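Local coordinates for protein aminotransferase (Paracoccus denitrificans, PDB 4GRX) that probably transfers amino groups from amine substrates to keto acceptors through a pyridoxal phosphate cofactor, as a class III omega-aminotransferase, at residues 302-307 with 336-341. Numbering follows the deposited sequence.
Sequences GFFPMG and SGHPVG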
ATOM      1  N   GLY A 302      -1.777  14.993   0.317  1.00 27.42           N
ATOM      2  CA  GLY A 302      -2.888  14.162  -0.163  1.00 27.49           C
ATOM      3  C   GLY A 302      -3.192  14.193  -1.652  1.00 28.36           C
ATOM      4  O   GLY A 302      -4.264  13.780  -2.061  1.00 28.79           O
ATOM      5  N   PHE A 303      -2.258  14.679  -2.470  1.00 28.99           N
ATOM      6  CA  PHE A 303      -2.458  14.750  -3.928  1.00 30.39           C
ATOM      7  C   PHE A 303      -2.117  13.432  -4.653  1.00 31.01           C
ATOM      8  O   PHE A 303      -2.452  13.255  -5.842  1.00 31.95           O
ATOM      9  CB  PHE A 303      -1.643  15.909  -4.546  1.00 30.82           C
ATOM     10  CG  PHE A 303      -2.371  17.244  -4.613  1.00 31.04           C
ATOM     11  CD1 PHE A 303      -2.957  17.812  -3.487  1.00 30.43           C
ATOM     12  CD2 PHE A 303      -2.409  17.966  -5.811  1.00 32.11           C
ATOM     13  CE1 PHE A 303      -3.591  19.050  -3.564  1.00 30.90           C
ATOM     14  CE2 PHE A 303      -3.035  19.206  -5.891  1.00 32.30           C
ATOM     15  CZ  PHE A 303      -3.625  19.750  -4.768  1.00 31.75           C
ATOM     16  N   PHE A 304      -1.461  12.516  -3.940  1.00 30.40           N
ATOM     17  CA  PHE A 304      -0.942  11.282  -4.533  1.00 31.17           C
ATOM     18  C   PHE A 304      -0.477  10.320  -3.436  1.00 30.84           C
ATOM     19  O   PHE A 304       0.158  10.759  -2.467  1.00 30.51           O
ATOM     20  CB  PHE A 304       0.245  11.628  -5.444  1.00 31.51           C
ATOM     21  CG  PHE A 304       0.660  10.520  -6.369  1.00 31.95           C
ATOM     22  CD1 PHE A 304       0.180  10.472  -7.662  1.00 32.96           C
ATOM     23  CD2 PHE A 304       1.551   9.530  -5.949  1.00 31.31           C
ATOM     24  CE1 PHE A 304       0.573   9.462  -8.522  1.00 33.82           C
ATOM     25  CE2 PHE A 304       1.947   8.524  -6.810  1.00 31.95           C
ATOM     26  CZ  PHE A 304       1.462   8.493  -8.099  1.00 33.26           C
ATOM     27  N   PRO A 305      -0.765   9.009  -3.584  1.00 31.32           N
ATOM     28  CA  PRO A 305      -0.366   8.001  -2.581  1.00 31.05           C
ATOM     29  C   PRO A 305       1.154   7.773  -2.490  1.00 31.56           C
ATOM     30  O   PRO A 305       1.762   7.210  -3.393  1.00 32.68           O
ATOM     31  CB  PRO A 305      -1.080   6.716  -3.053  1.00 31.28           C
ATOM     32  CG  PRO A 305      -2.051   7.149  -4.089  1.00 32.16           C
ATOM     33  CD  PRO A 305      -1.486   8.394  -4.706  1.00 32.34           C
ATOM     34  N   MET A 306       1.758   8.194  -1.391  1.00 31.89           N
ATOM     35  CA  MET A 306       3.196   8.090  -1.245  1.00 33.01           C
ATOM     36  C   MET A 306       3.559   7.769   0.187  1.00 32.07           C
ATOM     37  O   MET A 306       2.971   8.317   1.122  1.00 32.39           O
ATOM     38  CB  MET A 306       3.837   9.418  -1.608  1.00 35.61           C
ATOM     39  CG  MET A 306       5.320   9.356  -1.913  1.00 38.39           C
ATOM     40  SD  MET A 306       5.616   9.153  -3.680  1.00 42.16           S
ATOM     41  CE  MET A 306       7.280   9.787  -3.720  1.00 40.56           C
ATOM     42  N   GLY A 307       4.534   6.882   0.344  1.00 31.47           N
ATOM     43  CA  GLY A 307       5.168   6.617   1.631  1.00 29.52           C
ATOM     44  C   GLY A 307       6.680   6.588   1.503  1.00 29.03           C
ATOM     45  O   GLY A 307       7.226   6.272   0.443  1.00 29.23           O
ATOM     46  N   SER A 336       5.900   2.086  -6.196  1.00 59.37           N
ATOM     47  CA  SER A 336       6.833   2.771  -5.296  1.00 56.77           C
ATOM     48  C   SER A 336       7.967   3.482  -6.071  1.00 56.65           C
ATOM     49  O   SER A 336       8.596   2.893  -6.975  1.00 58.73           O
ATOM     50  CB  SER A 336       7.342   1.832  -4.181  1.00 57.07           C
ATOM     51  OG  SER A 336       8.376   0.956  -4.602  1.00 61.78           O
ATOM     52  N   GLY A 337       8.181   4.760  -5.730  1.00 52.99           N
ATOM     53  CA  GLY A 337       9.185   5.621  -6.381  1.00 51.47           C
ATOM     54  C   GLY A 337       8.630   6.300  -7.624  1.00 50.83           C
ATOM     55  O   GLY A 337       9.358   6.568  -8.591  1.00 53.05           O
ATOM     56  N   HIS A 338       7.334   6.585  -7.584  1.00 47.51           N
ATOM     57  CA  HIS A 338       6.583   7.032  -8.752  1.00 47.85           C
ATOM     58  C   HIS A 338       6.971   8.424  -9.196  1.00 47.80           C
ATOM     59  O   HIS A 338       7.069   9.330  -8.361  1.00 45.94           O
ATOM     60  CB  HIS A 338       5.094   6.969  -8.439  1.00 45.82           C
ATOM     61  CG  HIS A 338       4.225   6.857  -9.650  1.00 47.21           C
ATOM     62  ND1 HIS A 338       3.899   7.920 -10.401  1.00 48.19           N
ATOM     63  CD2 HIS A 338       3.603   5.760 -10.223  1.00 48.39           C
ATOM     64  CE1 HIS A 338       3.111   7.523 -11.415  1.00 49.89           C
ATOM     65  NE2 HIS A 338       2.928   6.200 -11.305  1.00 50.13           N
ATOM     66  N   PRO A 339       7.209   8.613 -10.514  1.00 49.92           N
ATOM     67  CA  PRO A 339       7.585   9.924 -11.058  1.00 50.81           C
ATOM     68  C   PRO A 339       6.599  11.026 -10.672  1.00 48.67           C
ATOM     69  O   PRO A 339       7.011  12.057 -10.135  1.00 47.85           O
ATOM     70  CB  PRO A 339       7.582   9.700 -12.575  1.00 54.15           C
ATOM     71  CG  PRO A 339       6.914   8.381 -12.791  1.00 54.39           C
ATOM     72  CD  PRO A 339       7.207   7.582 -11.565  1.00 52.24           C
ATOM     73  N   VAL A 340       5.311  10.793 -10.905  1.00 47.69           N
ATOM     74  CA  VAL A 340       4.286  11.754 -10.527  1.00 45.86           C
ATOM     75  C   VAL A 340       4.310  12.068  -9.024  1.00 42.85           C
ATOM     76  O   VAL A 340       4.350  13.234  -8.620  1.00 42.31           O
ATOM     77  CB  VAL A 340       2.887  11.306 -10.985  1.00 45.73           C
ATOM     78  CG1 VAL A 340       1.821  12.207 -10.384  1.00 43.90           C
ATOM     79  CG2 VAL A 340       2.795  11.340 -12.506  1.00 48.77           C
ATOM     80  N   GLY A 341       4.303  11.032  -8.200  1.00 41.09           N
ATOM     81  CA  GLY A 341       4.238  11.222  -6.762  1.00 38.31           C
ATOM     82  C   GLY A 341       5.445  11.912  -6.184  1.00 38.17           C
ATOM     83  O   GLY A 341       5.340  12.642  -5.199  1.00 36.64           O
TER
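Phe304 lays one face of its ring over the backbone of Gly341, in the first turn of helix 339-354. Gly341 CA stands 3.6 Å from the ring centroid, 26° off the normal, a CH-pi contact with no side chain in between. CG anti to the backbone N (chi1 -166°) lays the ring across Gly341. Its CE1 rim meets Val340 CG1 at 3.5 Å, and its tip, CZ, sits over a face of the His338 imidazole, 3.4 Å from ND1. The two ring planes are inclined at 45°.

Packing is looser around Met306, whose chain bends at chi2 and brings SD to 3.7 Å from Gly341 C. No side is open to solvent: Pro305 CD lies over the opposite face of the Phe304 ring, and the second subunit adds its own Phe304, edge-to-face with this one, while its Gly302 O makes a weak hydrogen bond with His338 NE2. An alanine at Phe304 would probably open a gap above Gly341 and leave one face of the His338 ring without its Phe304 neighbour. His338, the N-cap of the helix, also accepts a weak bond from Val340 N at ND1. No hydrogen bond joins the two segments, so the loop following the cofactor-bearing lysine meets this helix start through apolar and aromatic surfaces, while the imidazole nitrogens make weak bonds at the helix N-terminus and across the dimer interface.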